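Side-chain contacts in molybdenum cofactor biosynthesis protein (Pyrococcus furiosus, PDB 1XI8), which probably acts in molybdenum cofactor biosynthesis as a molybdopterin molybdotransferase of the MoeA family: residues A[233-238]-A[256-261]; A[341-346]-A[351-356]. All coordinates share one frame; numbering follows the deposited sequence.

How the contacts relate
Two small surface contacts illustrate one principle in two settings: a hydroxyl bonded to a glutamate, next to an apolar touch, can tie neighbouring elements of a fold together. Contact 1 lies in the probable molybdopterin-binding domain and joins strand 233-239 to the end of helix 244-257, with a tyrosine as donor and a cysteine as apolar partner. Contact 2, in the C-terminal region (domain IV), sets the short strand 343-344 and the residue after it against strand 350-358, using a serine and a pair of valines. They share no element; the centres of contact 1 and contact 2 are about 33 Å apart, on opposite sides of the chain's centre. Of the residues that touch, only V343 of contact 2 is buried.

Contact 1 (A[233-238]-A[256-261]); sequences EPILYG and RECDLV
The phenol of Y237 meets the carboxylate of E257, and the sulfur of C258 sits beside the same ring, a compact example of how a strand is tied to the C-terminal end of a neighbouring helix. E257 is best followed outward from its backbone. Its CB already lies 3.4 Å from Y237 OH, and CG, anti to the carbonyl carbon (chi1 -53°), passes the same hydroxyl at 3.8 Å. The chain then runs on extended, so that CD is held beside the phenol and OE1 accepts a hydrogen bond from Y237 OH at 2.7 Å. OE1 lies at the ring's edge, in its plane, whereas the hydroxyl approaches from above the carboxylate, 51° out of that plane; ring and carboxylate planes are turned 52° apart. The other oxygen, OE2, forms a salt bridge with K253, one turn earlier in the helix, so both carboxylate oxygens have partners.

C258, the first residue to leave the helical conformation, places SG at the edge of the Y237 ring, a sulfur-aromatic contact, with Y237 OH its closest neighbour there at 3.8 Å. The same sulfur is 4.0 Å from I235 CD1, so it touches both strand residues. A phenylalanine in place of Y237 would probably leave E257 OE1 without its hydroxyl donor and C258 SG without that neighbour.

Strand 233-239 lies at one edge, within this chain, of a mixed sheet; helix 244-257 links it to the parallel strand 260-263 in a beta-alpha-beta crossover that skips strand 191-196. The side chain of Y237 also touches K253 and A254 of that helix. The chemistry is thus divided: sulfur and hydrocarbon provide apolar packing, while one carboxylate shared between a phenol and a lysine is likely to keep its negative charge.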
ATOM      1  N   GLU A 233       6.069  14.729   4.699  1.00 55.00           N
ATOM      2  CA  GLU A 233       6.779  14.592   5.960  1.00 55.00           C
ATOM      3  C   GLU A 233       5.989  15.354   7.027  1.00 55.00           C
ATOM      4  O   GLU A 233       5.864  16.575   6.954  1.00 55.00           O
ATOM      5  CB  GLU A 233       8.207  15.131   5.838  1.00 55.00           C
ATOM      6  CG  GLU A 233       8.983  15.163   7.168  1.00 55.00           C
ATOM      7  CD  GLU A 233      10.436  15.620   7.021  1.00 55.00           C
ATOM      8  OE1 GLU A 233      10.890  15.863   5.870  1.00 55.00           O
ATOM      9  OE2 GLU A 233      11.129  15.731   8.065  1.00 55.00           O
ATOM     10  N   PRO A 234       5.433  14.641   8.008  1.00 55.00           N
ATOM     11  CA  PRO A 234       4.648  15.333   9.025  1.00 55.00           C
ATOM     12  C   PRO A 234       5.513  16.051  10.067  1.00 55.00           C
ATOM     13  O   PRO A 234       6.541  15.540  10.495  1.00 55.00           O
ATOM     14  CB  PRO A 234       3.832  14.211   9.674  1.00 55.00           C
ATOM     15  CG  PRO A 234       4.598  12.979   9.422  1.00 55.00           C
ATOM     16  CD  PRO A 234       5.490  13.188   8.229  1.00 55.00           C
ATOM     17  N   ILE A 235       5.085  17.245  10.450  1.00 55.00           N
ATOM     18  CA  ILE A 235       5.768  18.044  11.442  1.00 55.00           C
ATOM     19  C   ILE A 235       4.728  18.486  12.465  1.00 55.00           C
ATOM     20  O   ILE A 235       3.814  19.240  12.154  1.00 55.00           O
ATOM     21  CB  ILE A 235       6.469  19.243  10.777  1.00 55.00           C
ATOM     22  CG1 ILE A 235       7.523  18.724   9.786  1.00 55.00           C
ATOM     23  CG2 ILE A 235       7.085  20.173  11.823  1.00 55.00           C
ATOM     24  CD1 ILE A 235       8.120  19.776   8.916  1.00 55.00           C
ATOM     25  N   LEU A 236       4.859  17.985  13.686  1.00 55.00           N
ATOM     26  CA  LEU A 236       3.876  18.233  14.732  1.00 55.00           C
ATOM     27  C   LEU A 236       4.154  19.505  15.514  1.00 55.00           C
ATOM     28  O   LEU A 236       5.255  19.702  16.022  1.00 55.00           O
ATOM     29  CB  LEU A 236       3.813  17.036  15.682  1.00 55.00           C
ATOM     30  CG  LEU A 236       3.304  15.798  14.952  1.00 55.00           C
ATOM     31  CD1 LEU A 236       3.666  14.544  15.708  1.00 55.00           C
ATOM     32  CD2 LEU A 236       1.793  15.887  14.715  1.00 55.00           C
ATOM     33  N   TYR A 237       3.151  20.368  15.598  1.00 55.00           N
ATOM     34  CA  TYR A 237       3.267  21.593  16.370  1.00 55.00           C
ATOM     35  C   TYR A 237       2.465  21.477  17.661  1.00 55.00           C
ATOM     36  O   TYR A 237       2.419  22.404  18.458  1.00 55.00           O
ATOM     37  CB  TYR A 237       2.829  22.796  15.541  1.00 55.00           C
ATOM     38  CG  TYR A 237       3.791  23.091  14.419  1.00 55.00           C
ATOM     39  CD1 TYR A 237       5.027  23.676  14.685  1.00 55.00           C
ATOM     40  CD2 TYR A 237       3.477  22.786  13.095  1.00 55.00           C
ATOM     41  CE1 TYR A 237       5.921  23.953  13.680  1.00 55.00           C
ATOM     42  CE2 TYR A 237       4.376  23.063  12.074  1.00 55.00           C
ATOM     43  CZ  TYR A 237       5.596  23.649  12.382  1.00 55.00           C
ATOM     44  OH  TYR A 237       6.512  23.930  11.400  1.00 55.00           O
ATOM     45  N   GLY A 238       1.842  20.321  17.854  1.00 55.00           N
ATOM     46  CA  GLY A 238       1.111  20.040  19.079  1.00 55.00           C
ATOM     47  C   GLY A 238      -0.257  20.686  19.140  1.00 55.00           C
ATOM     48  O   GLY A 238      -0.820  21.081  18.117  1.00 55.00           O
ATOM     49  N   ARG A 256       6.017  29.203   7.679  1.00 55.00           N
ATOM     50  CA  ARG A 256       7.429  29.465   7.419  1.00 55.00           C
ATOM     51  C   ARG A 256       8.194  28.190   7.132  1.00 55.00           C
ATOM     52  O   ARG A 256       9.133  28.192   6.351  1.00 55.00           O
ATOM     53  CB  ARG A 256       8.105  30.183   8.601  1.00 55.00           C
ATOM     54  CG  ARG A 256       7.557  31.570   8.904  1.00 55.00           C
ATOM     55  CD  ARG A 256       8.530  32.410   9.764  1.00 55.00           C
ATOM     56  NE  ARG A 256       8.796  31.841  11.088  1.00 55.00           N
ATOM     57  CZ  ARG A 256       8.116  32.178  12.182  1.00 55.00           C
ATOM     58  NH1 ARG A 256       7.136  33.074  12.097  1.00 55.00           N
ATOM     59  NH2 ARG A 256       8.405  31.619  13.354  1.00 55.00           N
ATOM     60  N   GLU A 257       7.793  27.103   7.772  1.00 55.00           N
ATOM     61  CA  GLU A 257       8.564  25.872   7.729  1.00 55.00           C
ATOM     62  C   GLU A 257       8.016  24.816   6.768  1.00 55.00           C
ATOM     63  O   GLU A 257       8.725  23.877   6.412  1.00 55.00           O
ATOM     64  CB  GLU A 257       8.671  25.295   9.150  1.00 55.00           C
ATOM     65  CG  GLU A 257       9.194  26.310  10.167  1.00 55.00           C
ATOM     66  CD  GLU A 257       9.389  25.742  11.576  1.00 55.00           C
ATOM     67  OE1 GLU A 257       9.065  24.557  11.826  1.00 55.00           O
ATOM     68  OE2 GLU A 257       9.867  26.497  12.446  1.00 55.00           O
ATOM     69  N   CYS A 258       6.760  24.971   6.351  1.00 55.00           N
ATOM     70  CA  CYS A 258       6.072  23.916   5.601  1.00 55.00           C
ATOM     71  C   CYS A 258       5.504  24.347   4.269  1.00 55.00           C
ATOM     72  O   CYS A 258       5.249  25.522   4.036  1.00 55.00           O
ATOM     73  CB  CYS A 258       4.934  23.318   6.433  1.00 55.00           C
ATOM     74  SG  CYS A 258       5.448  22.620   8.003  1.00 55.00           S
ATOM     75  N   ASP A 259       5.298  23.363   3.409  1.00 55.00           N
ATOM     76  CA  ASP A 259       4.701  23.561   2.109  1.00 55.00           C
ATOM     77  C   ASP A 259       3.176  23.461   2.222  1.00 55.00           C
ATOM     78  O   ASP A 259       2.442  23.848   1.317  1.00 55.00           O
ATOM     79  CB  ASP A 259       5.223  22.497   1.148  1.00 55.00           C
ATOM     80  CG  ASP A 259       6.743  22.409   1.138  1.00 55.00           C
ATOM     81  OD1 ASP A 259       7.297  21.536   1.850  1.00 55.00           O
ATOM     82  OD2 ASP A 259       7.380  23.222   0.422  1.00 55.00           O
ATOM     83  N   LEU A 260       2.702  22.945   3.345  1.00 55.00           N
ATOM     84  CA  LEU A 260       1.287  22.713   3.529  1.00 55.00           C
ATOM     85  C   LEU A 260       1.018  22.612   5.025  1.00 55.00           C
ATOM     86  O   LEU A 260       1.798  22.004   5.752  1.00 55.00           O
ATOM     87  CB  LEU A 260       0.906  21.424   2.813  1.00 55.00           C
ATOM     88  CG  LEU A 260      -0.486  21.172   2.257  1.00 55.00           C
ATOM     89  CD1 LEU A 260      -1.001  22.353   1.479  1.00 55.00           C
ATOM     90  CD2 LEU A 260      -0.419  19.942   1.366  1.00 55.00           C
ATOM     91  N   VAL A 261      -0.073  23.218   5.486  1.00 55.00           N
ATOM     92  CA  VAL A 261      -0.405  23.211   6.897  1.00 55.00           C
ATOM     93  C   VAL A 261      -1.822  22.709   7.139  1.00 55.00           C
ATOM     94  O   VAL A 261      -2.759  23.127   6.464  1.00 55.00           O
ATOM     95  CB  VAL A 261      -0.258  24.611   7.520  1.00 55.00           C
ATOM     96  CG1 VAL A 261      -0.599  24.567   8.995  1.00 55.00           C
ATOM     97  CG2 VAL A 261       1.147  25.129   7.320  1.00 55.00           C
TER

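Contact 2 (A[341-346]-A[351-356]); sequences DDVPSQ and EFVRVM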
ATOM      1  N   ASP A 341     -25.320  -3.735   0.712  1.00 55.00           N
ATOM      2  CA  ASP A 341     -26.385  -2.968   1.370  1.00 55.00           C
ATOM      3  C   ASP A 341     -26.848  -1.741   0.544  1.00 55.00           C
ATOM      4  O   ASP A 341     -26.246  -1.405  -0.498  1.00 55.00           O
ATOM      5  CB  ASP A 341     -25.921  -2.525   2.767  1.00 55.00           C
ATOM      6  CG  ASP A 341     -25.288  -3.663   3.574  1.00 55.00           C
ATOM      7  OD1 ASP A 341     -25.984  -4.679   3.846  1.00 55.00           O
ATOM      8  OD2 ASP A 341     -24.092  -3.539   3.940  1.00 55.00           O
ATOM      9  N   ASP A 342     -27.921  -1.088   1.002  1.00 55.00           N
ATOM     10  CA  ASP A 342     -28.386   0.165   0.402  1.00 55.00           C
ATOM     11  C   ASP A 342     -27.488   1.322   0.855  1.00 55.00           C
ATOM     12  O   ASP A 342     -26.982   1.324   1.980  1.00 55.00           O
ATOM     13  CB  ASP A 342     -29.835   0.483   0.809  1.00 55.00           C
ATOM     14  CG  ASP A 342     -30.870  -0.362   0.072  1.00 55.00           C
ATOM     15  OD1 ASP A 342     -31.978  -0.540   0.628  1.00 55.00           O
ATOM     16  OD2 ASP A 342     -30.602  -0.847  -1.051  1.00 55.00           O
ATOM     17  N   VAL A 343     -27.285   2.308  -0.012  1.00 55.00           N
ATOM     18  CA  VAL A 343     -26.495   3.478   0.365  1.00 55.00           C
ATOM     19  C   VAL A 343     -27.386   4.691   0.316  1.00 55.00           C
ATOM     20  O   VAL A 343     -27.597   5.268  -0.751  1.00 55.00           O
ATOM     21  CB  VAL A 343     -25.269   3.703  -0.540  1.00 55.00           C
ATOM     22  CG1 VAL A 343     -24.550   4.993  -0.152  1.00 55.00           C
ATOM     23  CG2 VAL A 343     -24.334   2.518  -0.444  1.00 55.00           C
ATOM     24  N   PRO A 344     -27.921   5.072   1.482  1.00 55.00           N
ATOM     25  CA  PRO A 344     -28.827   6.195   1.575  1.00 55.00           C
ATOM     26  C   PRO A 344     -28.015   7.464   1.534  1.00 55.00           C
ATOM     27  O   PRO A 344     -26.951   7.545   2.152  1.00 55.00           O
ATOM     28  CB  PRO A 344     -29.427   6.037   2.970  1.00 55.00           C
ATOM     29  CG  PRO A 344     -28.307   5.412   3.770  1.00 55.00           C
ATOM     30  CD  PRO A 344     -27.665   4.445   2.795  1.00 55.00           C
ATOM     31  N   SER A 345     -28.505   8.452   0.809  1.00 55.00           N
ATOM     32  CA  SER A 345     -27.851   9.725   0.805  1.00 55.00           C
ATOM     33  C   SER A 345     -28.927  10.766   0.604  1.00 55.00           C
ATOM     34  O   SER A 345     -30.049  10.604   1.095  1.00 55.00           O
ATOM     35  CB  SER A 345     -26.789   9.792  -0.293  1.00 55.00           C
ATOM     36  OG  SER A 345     -25.806  10.757   0.042  1.00 55.00           O
ATOM     37  N   GLN A 346     -28.582  11.826  -0.114  1.00 55.00           N
ATOM     38  CA  GLN A 346     -29.487  12.925  -0.360  1.00 55.00           C
ATOM     39  C   GLN A 346     -28.898  13.746  -1.485  1.00 55.00           C
ATOM     40  O   GLN A 346     -27.681  13.815  -1.627  1.00 55.00           O
ATOM     41  CB  GLN A 346     -29.637  13.801   0.893  1.00 55.00           C
ATOM     42  N   GLU A 351     -21.332  12.566  -0.626  1.00 55.00           N
ATOM     43  CA  GLU A 351     -21.102  11.656   0.490  1.00 55.00           C
ATOM     44  C   GLU A 351     -19.909  10.737   0.366  1.00 55.00           C
ATOM     45  O   GLU A 351     -19.678  10.116  -0.671  1.00 55.00           O
ATOM     46  CB  GLU A 351     -22.343  10.828   0.817  1.00 55.00           C
ATOM     47  CG  GLU A 351     -23.177  11.450   1.914  1.00 55.00           C
ATOM     48  CD  GLU A 351     -23.915  10.427   2.741  1.00 55.00           C
ATOM     49  OE1 GLU A 351     -24.715   9.658   2.166  1.00 55.00           O
ATOM     50  OE2 GLU A 351     -23.698  10.394   3.970  1.00 55.00           O
ATOM     51  N   PHE A 352     -19.174  10.666   1.469  1.00 55.00           N
ATOM     52  CA  PHE A 352     -18.055   9.783   1.635  1.00 55.00           C
ATOM     53  C   PHE A 352     -18.567   8.604   2.451  1.00 55.00           C
ATOM     54  O   PHE A 352     -18.861   8.748   3.638  1.00 55.00           O
ATOM     55  CB  PHE A 352     -16.966  10.534   2.393  1.00 55.00           C
ATOM     56  CG  PHE A 352     -15.652   9.810   2.487  1.00 55.00           C
ATOM     57  CD1 PHE A 352     -15.374   8.978   3.570  1.00 55.00           C
ATOM     58  CD2 PHE A 352     -14.681   9.980   1.513  1.00 55.00           C
ATOM     59  CE1 PHE A 352     -14.158   8.322   3.672  1.00 55.00           C
ATOM     60  CE2 PHE A 352     -13.470   9.331   1.615  1.00 55.00           C
ATOM     61  CZ  PHE A 352     -13.209   8.494   2.695  1.00 55.00           C
ATOM     62  N   VAL A 353     -18.684   7.439   1.813  1.00 55.00           N
ATOM     63  CA  VAL A 353     -19.245   6.258   2.462  1.00 55.00           C
ATOM     64  C   VAL A 353     -18.167   5.215   2.685  1.00 55.00           C
ATOM     65  O   VAL A 353     -17.534   4.754   1.731  1.00 55.00           O
ATOM     66  CB  VAL A 353     -20.363   5.632   1.616  1.00 55.00           C
ATOM     67  CG1 VAL A 353     -20.890   4.377   2.284  1.00 55.00           C
ATOM     68  CG2 VAL A 353     -21.480   6.639   1.371  1.00 55.00           C
ATOM     69  N   ARG A 354     -17.952   4.846   3.946  1.00 55.00           N
ATOM     70  CA  ARG A 354     -16.924   3.869   4.282  1.00 55.00           C
ATOM     71  C   ARG A 354     -17.433   2.454   3.992  1.00 55.00           C
ATOM     72  O   ARG A 354     -18.569   2.117   4.318  1.00 55.00           O
ATOM     73  CB  ARG A 354     -16.474   4.040   5.742  1.00 55.00           C
ATOM     74  N   VAL A 355     -16.604   1.635   3.355  1.00 55.00           N
ATOM     75  CA  VAL A 355     -17.007   0.280   2.996  1.00 55.00           C
ATOM     76  C   VAL A 355     -15.894  -0.701   3.237  1.00 55.00           C
ATOM     77  O   VAL A 355     -14.735  -0.331   3.338  1.00 55.00           O
ATOM     78  CB  VAL A 355     -17.447   0.134   1.506  1.00 55.00           C
ATOM     79  CG1 VAL A 355     -18.815   0.754   1.264  1.00 55.00           C
ATOM     80  CG2 VAL A 355     -16.392   0.704   0.550  1.00 55.00           C
ATOM     81  N   MET A 356     -16.265  -1.967   3.334  1.00 55.00           N
ATOM     82  CA  MET A 356     -15.299  -3.037   3.450  1.00 55.00           C
ATOM     83  C   MET A 356     -15.321  -3.793   2.136  1.00 55.00           C
ATOM     84  O   MET A 356     -16.271  -4.524   1.847  1.00 55.00           O
ATOM     85  CB  MET A 356     -15.635  -3.959   4.629  1.00 55.00           C
ATOM     86  CG  MET A 356     -14.771  -5.212   4.720  1.00 55.00           C
ATOM     87  SD  MET A 356     -13.012  -4.850   4.851  1.00 55.00           S
ATOM     88  CE  MET A 356     -12.920  -4.290   6.559  1.00 55.00           C
TER
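S345 and E351 are brought together by two torsions. OG of S345 is swung anti to the backbone N (chi1 -156°), while E351 continues extended beyond CG (chi2 -150°), which carries its carboxylate to the serine. S345 OG donates to E351 OE1 over 2.6 Å, meeting that oxygen on its anti side, 28° out of the carboxylate plane. The hydroxyl also lies along the glutamate stem, 3.3 Å from E351 CG, so it packs against the chain as well as bonding to its end. E351 OE1 is 3.1 Å from P344 O as well; both are acceptors, so this is a proximity and not a bond.

Two residues back from the serine and two on from the glutamate, V343 and V353 meet tip to tip, CG1 of V343 standing 3.8 Å from CG2 of V353. Around this pair, V364 of strand 361-364 touches both valines, and L383 and V385 of strand 381-386 pack on V343. Strand 343-344 itself pairs through its backbone with strand 391-392. The arrangement is that of a short two-stranded antiparallel sheet packed by side chains against a larger mixed sheet in the C-terminal β-domain (domain IV) of a MoeA protein.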